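Local coordinates for hydrophilic protein, virA protein (Chromobacterium violaceum, PDB 3BO6), which probably acts as a phosphothreonine lyase of the SpvC type, a bacterial virulence effector that removes phosphate from phosphothreonine by elimination, without hydrolysis, at residues Thr14-Leu19 and Phe214-Ala219; Gly62-His67 and Glu120-Gln125; Ser101-Ser106 and Ile159-Ser164; Gly174-Pro177 and Val181-Glu184; Lys139-Gln142 and Tyr147-Ser150. All coordinates share one frame; numbering follows the deposited sequence.

From the N terminus, the chain first enters contact 1, where Thr14-Leu19 meets the C-terminal helix 213-219; this closes the largest loop, and the other four contacts nest within it. Contact 2 joins the start of strand 65-70 to the loop after strand 113-117. Contact 3 opens before contact 2 has closed, so the two cross; it pairs helix 93-104 with helix 149-168. Nested inside contact 3, contact 5 closes the short turn from strand 134-137 into helix 149-168. Contact 4 follows in series and folds the loop ahead of strand 189-193 on itself. Contacts 4 and 5 each touch contact 1, through Tyr215 and Phe214 of the C-terminal helix.

Contact 1 (Thr14-Leu19 and Phe214-Ala219); sequences TNFHSL and FYRLMA
Arg216 NE forms a salt bridge to Glu220 OE2, at the very end of the chain, while the guanidinium it belongs to is covered on one face by Phe16, at the start of helix 16-24. The phenyl ring presents its far end: CZ sits above the centre of the guanidinium and lies 3.9 Å from Arg216 NE. The two planes are inclined by 46°, so this is a slanted cover and no parallel stack, and the side chains cross at about a right angle. Arg216 reaches the ring with its root as well, since CB is 4.0 Å from Phe16 CZ. A bend at chi3 (66°) then brings NE and CZ of the arginine back past the end of the ring.

Phe16 gets there by swinging CG anti to its own N (chi1 -172°), which carries the ring across the gap between the helices. Beside the arginine, Phe16 CE1 rests on Leu217 CD2 at 4.0 Å, the two side chains running past each other in opposite directions. The same methyl serves the helix one turn on, with Leu217 CD2 4.3 Å from Leu19 CB. Leucine suits both positions: these are buried, branched groups, and Leu19 and Leu217 also share Leu12 of helix 7-14, while Leu19 touches Ala149 of helix 149-168.

No hydrogen bond joins the two segments. The helices are therefore held by an apolar patch bordered by one charged group, and the salt bridge to Glu220 probably steadies the guanidinium against the ring while balancing its charge.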
# COMPACT_ATOMS: atom_id res chain seq x y z
N THR A 14 13.50 -17.99 5.93
CA THR A 14 13.48 -19.41 6.26
C THR A 14 12.50 -20.16 5.37
O THR A 14 12.76 -21.29 4.96
CB THR A 14 13.09 -19.62 7.73
OG1 THR A 14 14.06 -18.99 8.57
CG2 THR A 14 13.00 -21.11 8.07
N ASN A 15 11.38 -19.53 5.07
CA ASN A 15 10.29 -20.22 4.39
C ASN A 15 10.06 -19.75 2.96
O ASN A 15 9.03 -20.07 2.36
CB ASN A 15 9.01 -20.11 5.22
CG ASN A 15 9.12 -20.83 6.55
OD1 ASN A 15 9.20 -22.06 6.58
ND2 ASN A 15 9.17 -20.09 7.65
N PHE A 16 11.03 -19.03 2.41
CA PHE A 16 10.91 -18.41 1.09
C PHE A 16 10.45 -19.38 0.01
O PHE A 16 9.44 -19.14 -0.67
CB PHE A 16 12.25 -17.77 0.71
CG PHE A 16 12.20 -16.93 -0.54
CD1 PHE A 16 11.50 -15.73 -0.55
CD2 PHE A 16 12.90 -17.30 -1.67
CE1 PHE A 16 11.48 -14.94 -1.67
CE2 PHE A 16 12.88 -16.51 -2.81
CZ PHE A 16 12.16 -15.32 -2.80
N HIS A 17 11.18 -20.48 -0.16
CA HIS A 17 10.83 -21.46 -1.18
C HIS A 17 9.39 -21.97 -1.05
O HIS A 17 8.64 -21.98 -2.03
CB HIS A 17 11.79 -22.64 -1.14
CG HIS A 17 11.58 -23.60 -2.26
ND1 HIS A 17 10.91 -24.80 -2.10
CD2 HIS A 17 11.87 -23.50 -3.58
CE1 HIS A 17 10.85 -25.41 -3.27
NE2 HIS A 17 11.42 -24.65 -4.18
N SER A 18 9.01 -22.37 0.15
CA SER A 18 7.65 -22.87 0.38
C SER A 18 6.59 -21.81 0.11
O SER A 18 5.55 -22.09 -0.50
CB SER A 18 7.51 -23.38 1.81
OG SER A 18 6.18 -23.81 2.05
N LEU A 19 6.84 -20.59 0.58
CA LEU A 19 5.88 -19.51 0.44
C LEU A 19 5.57 -19.19 -1.02
O LEU A 19 4.40 -19.20 -1.41
CB LEU A 19 6.34 -18.27 1.21
CG LEU A 19 6.23 -18.37 2.73
CD1 LEU A 19 6.97 -17.23 3.42
CD2 LEU A 19 4.77 -18.41 3.18
N PHE A 214 9.94 -9.86 1.08
CA PHE A 214 8.56 -9.48 0.84
C PHE A 214 8.36 -8.95 -0.57
O PHE A 214 7.39 -9.31 -1.25
CB PHE A 214 8.07 -8.45 1.88
CG PHE A 214 6.65 -7.95 1.62
CD1 PHE A 214 5.56 -8.64 2.12
CD2 PHE A 214 6.43 -6.83 0.83
CE1 PHE A 214 4.27 -8.19 1.87
CE2 PHE A 214 5.14 -6.39 0.57
CZ PHE A 214 4.07 -7.09 1.09
N TYR A 215 9.27 -8.10 -1.02
CA TYR A 215 9.19 -7.55 -2.36
C TYR A 215 9.28 -8.65 -3.42
O TYR A 215 8.51 -8.67 -4.38
CB TYR A 215 10.30 -6.53 -2.60
CG TYR A 215 10.30 -5.99 -4.02
CD1 TYR A 215 9.33 -5.08 -4.42
CD2 TYR A 215 11.26 -6.39 -4.95
CE1 TYR A 215 9.32 -4.58 -5.71
CE2 TYR A 215 11.23 -5.89 -6.25
CZ TYR A 215 10.27 -4.97 -6.62
OH TYR A 215 10.22 -4.46 -7.89
N ARG A 216 10.20 -9.58 -3.23
CA ARG A 216 10.35 -10.67 -4.18
C ARG A 216 9.08 -11.51 -4.26
O ARG A 216 8.66 -11.95 -5.34
CB ARG A 216 11.56 -11.53 -3.81
CG ARG A 216 12.88 -10.75 -3.86
CD ARG A 216 14.08 -11.64 -3.56
NE ARG A 216 14.27 -12.64 -4.61
CZ ARG A 216 15.16 -13.62 -4.54
NH1 ARG A 216 15.92 -13.73 -3.46
NH2 ARG A 216 15.26 -14.50 -5.54
N LEU A 217 8.42 -11.71 -3.12
CA LEU A 217 7.15 -12.44 -3.09
C LEU A 217 6.04 -11.68 -3.82
O LEU A 217 5.12 -12.29 -4.36
CB LEU A 217 6.77 -12.74 -1.64
CG LEU A 217 7.72 -13.76 -0.96
CD1 LEU A 217 7.55 -13.75 0.56
CD2 LEU A 217 7.50 -15.17 -1.51
N MET A 218 6.13 -10.35 -3.84
CA MET A 218 5.12 -9.53 -4.52
C MET A 218 5.40 -9.40 -6.01
O MET A 218 4.46 -9.23 -6.80
CB MET A 218 5.12 -8.12 -3.92
CG MET A 218 4.61 -8.05 -2.49
SD MET A 218 2.92 -8.62 -2.24
CE MET A 218 3.28 -10.15 -1.39
N ALA A 219 6.68 -9.45 -6.38
CA ALA A 219 7.08 -9.02 -7.73
C ALA A 219 7.70 -10.07 -8.63
O ALA A 219 7.62 -9.95 -9.85
CB ALA A 219 8.00 -7.79 -7.64

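Contact 2 (Gly62-His67 and Glu120-Gln125); sequences GDVFMH and ERVDQQ
Val64 turns its side chain to the loop carrying Arg121 and Val122, and its atoms divide the work. CB comes first: Val64 CB lies 4.2 Å from Val122 N, so the branch point itself leans on the backbone of the loop. From there CG1, set anti to the carbonyl carbon (chi1 -56°), crosses the base of the arginine at a slant, with Val64 CG1 4.0 Å from Arg121 CB. The carbonyl of the same residue is almost as near, Val64 CG1 to Arg121 O being 4.1 Å. The other methyl takes a different course: Val64 CG2 approaches Val122 CG2 at 4.3 Å and also overhangs the rim of one face of the Phe65 ring. A beta-branched residue fits here because its two methyls leave CB in different directions and can touch two neighbours at once.

The contact lies at the end of the pairing between the adjacent inner strands 65-70 and 113-117 of the antiparallel sheet. Val64 still bonds through its backbone to Asp118, and the contact carries the strands' association on into the loop beyond. The buried Val122 side chain also touches Thr117, Val128 and Ala129. Arg121 lends its aliphatic root to Val64, then bends at chi2 and chi3 so that the guanidinium departs from the valine.

Polar groups shape the two backbones. Asp63 OD2 accepts from Val64 N at 2.7 Å, on the anti side of the carboxylate. In the loop, Asp123 OD1 takes the amide of Gln125 N at 2.9 Å, from above the carboxylate plane, forming an Asx turn.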
# COMPACT_ATOMS: atom_id res chain seq x y z
N GLY A 62 -3.12 19.01 11.33
CA GLY A 62 -1.75 18.67 11.69
C GLY A 62 -0.78 18.27 10.58
O GLY A 62 0.36 18.72 10.55
N ASP A 63 -1.20 17.40 9.67
CA ASP A 63 -0.33 16.99 8.57
C ASP A 63 -1.12 17.11 7.28
O ASP A 63 -2.25 17.60 7.27
CB ASP A 63 0.20 15.56 8.77
CG ASP A 63 1.57 15.31 8.10
OD1 ASP A 63 2.35 14.52 8.67
OD2 ASP A 63 1.87 15.86 7.02
N VAL A 64 -0.52 16.66 6.18
CA VAL A 64 -1.09 16.87 4.87
C VAL A 64 -1.68 15.59 4.26
O VAL A 64 -1.77 15.46 3.06
CB VAL A 64 -0.06 17.51 3.91
CG1 VAL A 64 0.46 18.83 4.50
CG2 VAL A 64 1.09 16.57 3.62
N PHE A 65 -2.11 14.66 5.11
CA PHE A 65 -2.74 13.43 4.61
C PHE A 65 -4.12 13.25 5.20
O PHE A 65 -4.47 13.87 6.22
CB PHE A 65 -1.87 12.22 4.96
CG PHE A 65 -0.47 12.26 4.38
CD1 PHE A 65 -0.23 11.84 3.08
CD2 PHE A 65 0.59 12.70 5.16
CE1 PHE A 65 1.06 11.88 2.54
CE2 PHE A 65 1.89 12.72 4.63
CZ PHE A 65 2.12 12.31 3.33
N MET A 66 -4.91 12.43 4.54
CA MET A 66 -6.16 11.93 5.09
C MET A 66 -5.97 10.43 5.32
O MET A 66 -5.40 9.74 4.47
CB MET A 66 -7.34 12.20 4.17
CG MET A 66 -7.48 13.68 3.84
SD MET A 66 -7.14 13.99 2.11
CE MET A 66 -8.42 12.96 1.44
N HIS A 67 -6.43 9.94 6.46
CA HIS A 67 -6.08 8.59 6.92
C HIS A 67 -7.31 7.71 7.04
O HIS A 67 -8.37 8.16 7.45
CB HIS A 67 -5.43 8.67 8.30
CG HIS A 67 -4.30 9.65 8.39
ND1 HIS A 67 -2.98 9.26 8.28
CD2 HIS A 67 -4.28 10.99 8.58
CE1 HIS A 67 -2.20 10.32 8.40
NE2 HIS A 67 -2.97 11.38 8.58
N GLU A 120 -4.79 19.89 -1.46
CA GLU A 120 -4.97 21.31 -1.16
C GLU A 120 -3.94 21.84 -0.17
O GLU A 120 -3.72 23.06 -0.08
CB GLU A 120 -6.38 21.55 -0.63
CG GLU A 120 -7.47 21.15 -1.60
CD GLU A 120 -7.39 21.92 -2.90
OE1 GLU A 120 -7.62 21.30 -3.96
OE2 GLU A 120 -7.10 23.14 -2.86
N ARG A 121 -3.30 20.95 0.57
CA ARG A 121 -2.35 21.38 1.61
C ARG A 121 -0.90 21.05 1.26
O ARG A 121 0.02 21.74 1.69
CB ARG A 121 -2.70 20.71 2.94
CG ARG A 121 -4.09 21.03 3.48
CD ARG A 121 -4.21 22.47 3.93
NE ARG A 121 -4.83 23.32 2.92
CZ ARG A 121 -6.10 23.72 2.96
NH1 ARG A 121 -6.59 24.50 2.00
NH2 ARG A 121 -6.89 23.35 3.97
N VAL A 122 -0.68 19.97 0.51
CA VAL A 122 0.67 19.52 0.23
C VAL A 122 1.48 20.55 -0.58
O VAL A 122 0.94 21.35 -1.37
CB VAL A 122 0.62 18.16 -0.51
CG1 VAL A 122 0.16 18.36 -1.96
CG2 VAL A 122 1.97 17.45 -0.45
N ASP A 123 2.79 20.54 -0.36
CA ASP A 123 3.75 21.21 -1.24
C ASP A 123 3.60 20.56 -2.62
O ASP A 123 3.77 19.35 -2.75
CB ASP A 123 5.14 20.99 -0.64
CG ASP A 123 6.29 21.23 -1.62
OD1 ASP A 123 6.10 21.76 -2.73
OD2 ASP A 123 7.43 20.87 -1.24
N GLN A 124 3.27 21.34 -3.64
CA GLN A 124 2.94 20.75 -4.94
C GLN A 124 4.12 20.07 -5.63
O GLN A 124 3.91 19.34 -6.60
CB GLN A 124 2.32 21.78 -5.88
CG GLN A 124 0.97 22.32 -5.43
CD GLN A 124 -0.15 21.28 -5.49
OE1 GLN A 124 -0.45 20.75 -6.55
NE2 GLN A 124 -0.75 21.00 -4.34
N GLN A 125 5.34 20.31 -5.16
CA GLN A 125 6.52 19.67 -5.74
C GLN A 125 7.03 18.53 -4.88
O GLN A 125 8.05 17.91 -5.21
CB GLN A 125 7.67 20.67 -5.95
CG GLN A 125 7.34 21.86 -6.83
CD GLN A 125 6.67 21.46 -8.13
OE1 GLN A 125 5.72 22.11 -8.57
NE2 GLN A 125 7.15 20.39 -8.75

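Contact 3 (Ser101-Ser106 and Ile159-Ser164); sequences SGLLFS and IECLES
Leu103 pushes its isobutyl group from helix 93-104 onto Cys161 and Leu162 of helix 149-168. Its CD1 is the leading atom: Leu103 CD1 lies 3.6 Å from Cys161 O, so a methyl covers a carbonyl oxygen of the helix backbone. The same methyl meets the branched end of the next residue, with Leu103 CD1 3.9 Å from Leu162 CD2. Behind it, Leu103 CB stands 4.0 Å from Leu162 CD2, and this one methyl of Leu162 therefore lies against both the root and the tip of Leu103.

The thiol of Cys161 borders the leucine too, although the residue is modelled in two conformers and the exact approach of its sulfur is doubtful. With CG anti to the carbonyl carbon in Leu162 (chi1 -66°), the side chain leans across toward helix 93-104 although it does not set out straight at it. Leucine is apt at both buried sites, with a branched apolar end and no polar side-chain atom to satisfy. No hydrogen bond crosses between the segments, so close packing does the joining.

Beneath these helices the sheet begins: Leu104 rests on Phe134 and Leu136, and Leu162 on Leu136 and Ile86. Helices packed together against one antiparallel sheet fit an alpha/beta fold, consistent with the family's place in the eIF4e clan.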
# COMPACT_ATOMS: atom_id res chain seq x y z
N SER A 101 -11.54 3.60 -4.50
CA SER A 101 -12.24 3.55 -3.21
C SER A 101 -12.99 2.22 -3.02
O SER A 101 -13.09 1.72 -1.89
CB SER A 101 -13.16 4.75 -3.02
OG SER A 101 -14.19 4.71 -4.00
N GLY A 102 -13.50 1.63 -4.10
CA GLY A 102 -14.13 0.32 -4.01
C GLY A 102 -13.21 -0.72 -3.37
O GLY A 102 -13.62 -1.49 -2.50
N LEU A 103 -11.96 -0.72 -3.81
CA LEU A 103 -10.95 -1.64 -3.30
C LEU A 103 -10.43 -1.22 -1.92
O LEU A 103 -10.29 -2.05 -1.02
CB LEU A 103 -9.78 -1.76 -4.29
CG LEU A 103 -10.05 -2.70 -5.48
CD1 LEU A 103 -9.08 -2.43 -6.64
CD2 LEU A 103 -9.99 -4.15 -5.04
N LEU A 104 -10.14 0.06 -1.74
CA LEU A 104 -9.51 0.49 -0.50
C LEU A 104 -10.43 0.38 0.72
O LEU A 104 -9.96 0.28 1.85
CB LEU A 104 -8.97 1.92 -0.63
CG LEU A 104 -7.78 2.09 -1.57
CD1 LEU A 104 -7.47 3.58 -1.79
CD2 LEU A 104 -6.56 1.38 -0.98
N PHE A 105 -11.74 0.43 0.48
CA PHE A 105 -12.73 0.26 1.55
C PHE A 105 -13.36 -1.13 1.54
O PHE A 105 -14.31 -1.39 2.26
CB PHE A 105 -13.82 1.34 1.48
CG PHE A 105 -13.34 2.71 1.85
CD1 PHE A 105 -12.99 3.62 0.87
CD2 PHE A 105 -13.27 3.09 3.19
CE1 PHE A 105 -12.52 4.90 1.21
CE2 PHE A 105 -12.81 4.36 3.54
CZ PHE A 105 -12.45 5.27 2.55
N SER A 106 -12.84 -2.03 0.72
CA SER A 106 -13.45 -3.36 0.58
C SER A 106 -13.37 -4.19 1.86
O SER A 106 -12.32 -4.22 2.52
CB SER A 106 -12.76 -4.12 -0.56
OG SER A 106 -13.21 -5.48 -0.63
N ILE A 159 -2.69 -5.72 -5.16
CA ILE A 159 -1.88 -4.75 -5.89
C ILE A 159 -2.17 -4.86 -7.38
O ILE A 159 -2.34 -3.85 -8.07
CB ILE A 159 -0.36 -4.92 -5.60
CG1 ILE A 159 0.05 -4.13 -4.36
CG2 ILE A 159 0.48 -4.43 -6.78
CD1 ILE A 159 -0.98 -4.09 -3.26
N GLU A 160 -2.28 -6.09 -7.89
CA GLU A 160 -2.60 -6.26 -9.30
C GLU A 160 -4.01 -5.73 -9.63
O GLU A 160 -4.25 -5.20 -10.72
CB GLU A 160 -2.35 -7.72 -9.72
CG GLU A 160 -0.83 -8.03 -9.69
CD GLU A 160 -0.47 -9.52 -9.66
OE1 GLU A 160 -1.38 -10.38 -9.61
OE2 GLU A 160 0.75 -9.84 -9.68
N CYS A 161 -4.95 -5.81 -8.68
CA CYS A 161 -6.27 -5.24 -8.88
C CYS A 161 -6.27 -3.70 -8.85
O CYS A 161 -7.02 -3.05 -9.58
CB CYS A 161 -7.20 -5.76 -7.82
SG CYS A 161 -8.84 -5.81 -8.41
N LEU A 162 -5.43 -3.12 -8.00
CA LEU A 162 -5.29 -1.66 -7.95
C LEU A 162 -4.77 -1.19 -9.31
O LEU A 162 -5.28 -0.22 -9.88
CB LEU A 162 -4.33 -1.24 -6.82
CG LEU A 162 -4.79 -1.54 -5.39
CD1 LEU A 162 -3.62 -1.30 -4.43
CD2 LEU A 162 -6.01 -0.71 -4.97
N GLU A 163 -3.77 -1.90 -9.83
CA GLU A 163 -3.19 -1.58 -11.12
C GLU A 163 -4.25 -1.69 -12.21
O GLU A 163 -4.36 -0.80 -13.05
CB GLU A 163 -2.02 -2.53 -11.44
CG GLU A 163 -0.74 -2.26 -10.65
CD GLU A 163 0.17 -1.24 -11.31
OE1 GLU A 163 0.24 -1.20 -12.57
OE2 GLU A 163 0.84 -0.48 -10.58
N SER A 164 -5.01 -2.78 -12.21
CA SER A 164 -6.02 -2.96 -13.25
C SER A 164 -7.11 -1.88 -13.18
O SER A 164 -7.50 -1.34 -14.22
CB SER A 164 -6.60 -4.38 -13.25
OG SER A 164 -7.37 -4.66 -12.09

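Contact 4 (Gly174-Pro177 and Val181-Glu184); sequences GQYP and VHPE
The backbone is extended at Tyr176 and His182, in two loop pieces on the way from helix 149-168 to strand 189-193, and each directs its aromatic side chain at the other. The two rings make a face-to-face stack, with centroids 3.7 Å apart and planes only 14° from parallel. The overlap is displaced. His182 NE2 stands over the rim of the phenol near CE2, at 3.3 Å from Tyr176 CE2, and the imidazole in turn has Tyr176 CZ above its rim, 3.3 Å from His182 CE1. Elsewhere on the same stacked face, His182 CD2 is 3.7 Å from Tyr176 CE1. The side chains themselves cross at roughly a right angle, so their roots arrive from different directions although the rings lie flat together.

His182 places CG between N and the carbonyl carbon (chi1 67°), and this turns the ring back toward its own chain. There ND1 donates to the carbonyl of the next residue, His182 ND1 to Pro183 O being 3.0 Å; the donor stands above the carbonyl plane. The phenol has its own tie, as Tyr176 OH is hydrogen-bonded to the backbone O of Trp186.

Aromatic residues with a polar atom in or on the ring suit this partly exposed place: each can stack through its face and still bond through its periphery. Pairing an electron-rich phenol with a more polar imidazole should favour flat contact, and the two bonds to main-chain oxygens probably limit how far either ring can turn or slide.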
# COMPACT_ATOMS: atom_id res chain seq x y z
N GLY A 174 1.96 8.72 -12.27
CA GLY A 174 2.69 9.88 -11.81
C GLY A 174 4.17 9.62 -11.78
O GLY A 174 4.67 8.69 -12.42
N GLN A 175 4.89 10.46 -11.04
CA GLN A 175 6.33 10.28 -10.87
C GLN A 175 6.59 9.38 -9.67
O GLN A 175 6.31 9.78 -8.54
CB GLN A 175 6.99 11.63 -10.63
CG GLN A 175 6.82 12.62 -11.77
CD GLN A 175 7.57 13.92 -11.50
OE1 GLN A 175 8.65 13.91 -10.91
NE2 GLN A 175 7.00 15.04 -11.95
N TYR A 176 7.13 8.18 -9.89
CA TYR A 176 7.42 7.28 -8.77
C TYR A 176 8.48 7.93 -7.88
O TYR A 176 9.41 8.58 -8.38
CB TYR A 176 8.06 5.96 -9.23
CG TYR A 176 7.37 5.04 -10.22
CD1 TYR A 176 6.48 4.06 -9.79
CD2 TYR A 176 7.71 5.08 -11.56
CE1 TYR A 176 5.90 3.17 -10.71
CE2 TYR A 176 7.14 4.20 -12.48
CZ TYR A 176 6.24 3.25 -12.05
OH TYR A 176 5.67 2.38 -12.97
N PRO A 177 8.40 7.71 -6.56
CA PRO A 177 9.42 8.28 -5.66
C PRO A 177 10.75 7.56 -5.86
O PRO A 177 10.78 6.33 -5.96
CB PRO A 177 8.88 7.98 -4.26
CG PRO A 177 7.79 6.94 -4.43
CD PRO A 177 7.34 6.97 -5.86
N VAL A 181 11.22 0.91 -5.19
CA VAL A 181 11.48 0.07 -6.37
C VAL A 181 10.16 -0.50 -6.88
O VAL A 181 9.16 -0.54 -6.17
CB VAL A 181 12.46 -1.10 -6.06
CG1 VAL A 181 13.86 -0.57 -5.73
CG2 VAL A 181 11.92 -1.97 -4.93
N HIS A 182 10.15 -0.89 -8.15
CA HIS A 182 8.97 -1.51 -8.74
C HIS A 182 9.44 -2.31 -9.95
O HIS A 182 10.46 -1.98 -10.56
CB HIS A 182 7.96 -0.44 -9.18
CG HIS A 182 8.43 0.42 -10.30
ND1 HIS A 182 8.14 0.15 -11.63
CD2 HIS A 182 9.20 1.53 -10.31
CE1 HIS A 182 8.70 1.07 -12.39
NE2 HIS A 182 9.34 1.92 -11.62
N PRO A 183 8.69 -3.35 -10.30
CA PRO A 183 9.00 -4.13 -11.50
C PRO A 183 8.37 -3.47 -12.72
O PRO A 183 7.49 -2.62 -12.58
CB PRO A 183 8.31 -5.46 -11.24
CG PRO A 183 7.12 -5.10 -10.41
CD PRO A 183 7.58 -3.95 -9.52
N GLU A 184 8.81 -3.87 -13.92
CA GLU A 184 8.29 -3.28 -15.16
C GLU A 184 6.77 -3.35 -15.27
O GLU A 184 6.15 -2.45 -15.84
CB GLU A 184 8.93 -3.96 -16.37
CG GLU A 184 10.44 -3.97 -16.36
CD GLU A 184 11.03 -5.12 -17.15
OE1 GLU A 184 10.39 -5.56 -18.13
OE2 GLU A 184 12.12 -5.60 -16.78

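Contact 5 (Lys139-Gln142 and Tyr147-Ser150); sequences KPDQ and YSAS
Ser148 is the N-cap of helix 149-168, and Asp141 of the preceding loop grips it with both carboxylate oxygens. The backbone amide donates in nearly a straight line to the syn lone pair of Asp141 OD1, Ser148 N to Asp141 OD1 being 2.9 Å with an angle of 167° at the hydrogen. The hydroxyl donates to the other oxygen, Ser148 OG to Asp141 OD2 being 2.7 Å, again from the syn side but tilted from the carboxylate plane. Asp141 can present both oxygens because its CG is tucked between N and the carbonyl carbon (chi1 56°). Ser148 OG is engaged twice, for it also caps the amide of Ser151. A short acid suits this place, and the positive end of the helix dipole would probably stabilise its negative charge.

Next to this polar pair, Pro140 lies over one face of Tyr147, crossing it at a slant. Pro140 CB makes a CH-pi contact 4.1 Å from the centroid of the Tyr147 ring, only 8° off the normal, and Pro140 CA reaches Tyr147 CE1 at 3.5 Å. A proline offers rigid, slightly polarised C-H groups to such a face.

Tyr147 OH goes on to Asp82 OD2, where strand 82-86 begins, and the ring also meets Phe214 of helix 213-219. Thr8 and Leu12 of helix 7-14 touch it as well, so Tyr147 links the turn to helices 7-14 and 213-219 and to the start of strand 82-86.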
# COMPACT_ATOMS: atom_id res chain seq x y z
N LYS A 139 0.73 -5.31 6.85
CA LYS A 139 1.06 -5.94 8.13
C LYS A 139 0.97 -7.45 7.97
O LYS A 139 0.09 -7.93 7.29
CB LYS A 139 0.06 -5.52 9.21
CG LYS A 139 0.01 -4.02 9.50
CD LYS A 139 -1.36 -3.64 10.06
CE LYS A 139 -1.75 -4.45 11.29
NZ LYS A 139 -3.17 -4.18 11.72
N PRO A 140 1.89 -8.19 8.62
CA PRO A 140 1.70 -9.65 8.65
C PRO A 140 0.36 -9.96 9.31
O PRO A 140 -0.07 -9.25 10.22
CB PRO A 140 2.84 -10.16 9.55
CG PRO A 140 3.65 -9.00 9.92
CD PRO A 140 3.03 -7.73 9.42
N ASP A 141 -0.30 -11.01 8.82
CA ASP A 141 -1.65 -11.34 9.27
C ASP A 141 -1.72 -12.11 10.58
O ASP A 141 -2.71 -11.98 11.31
CB ASP A 141 -2.41 -12.11 8.18
CG ASP A 141 -1.69 -13.36 7.72
OD1 ASP A 141 -0.48 -13.29 7.43
OD2 ASP A 141 -2.35 -14.42 7.60
N GLN A 142 -0.70 -12.92 10.87
CA GLN A 142 -0.75 -13.78 12.06
C GLN A 142 -0.30 -13.04 13.32
O GLN A 142 0.47 -12.09 13.26
CB GLN A 142 0.08 -15.04 11.84
CG GLN A 142 -0.34 -15.83 10.60
CD GLN A 142 0.57 -17.00 10.31
OE1 GLN A 142 1.49 -16.90 9.51
NE2 GLN A 142 0.32 -18.12 10.98
N TYR A 147 3.94 -13.57 8.04
CA TYR A 147 3.05 -13.58 6.88
C TYR A 147 2.67 -15.01 6.51
O TYR A 147 3.53 -15.87 6.35
CB TYR A 147 3.76 -12.97 5.67
CG TYR A 147 3.97 -11.47 5.68
CD1 TYR A 147 2.92 -10.60 5.43
CD2 TYR A 147 5.23 -10.92 5.90
CE1 TYR A 147 3.10 -9.23 5.43
CE2 TYR A 147 5.42 -9.55 5.90
CZ TYR A 147 4.35 -8.71 5.66
OH TYR A 147 4.61 -7.35 5.65
N SER A 148 1.38 -15.26 6.32
CA SER A 148 0.96 -16.54 5.75
C SER A 148 1.00 -16.50 4.22
O SER A 148 0.92 -15.41 3.63
CB SER A 148 -0.46 -16.90 6.21
OG SER A 148 -1.43 -16.05 5.61
N ALA A 149 1.12 -17.66 3.58
CA ALA A 149 1.06 -17.71 2.12
C ALA A 149 -0.24 -17.12 1.57
O ALA A 149 -0.22 -16.38 0.58
CB ALA A 149 1.27 -19.12 1.61
N SER A 150 -1.35 -17.42 2.23
CA SER A 150 -2.65 -16.89 1.80
C SER A 150 -2.66 -15.37 1.82
O SER A 150 -3.13 -14.72 0.89
CB SER A 150 -3.78 -17.43 2.69
OG SER A 150 -4.07 -18.79 2.40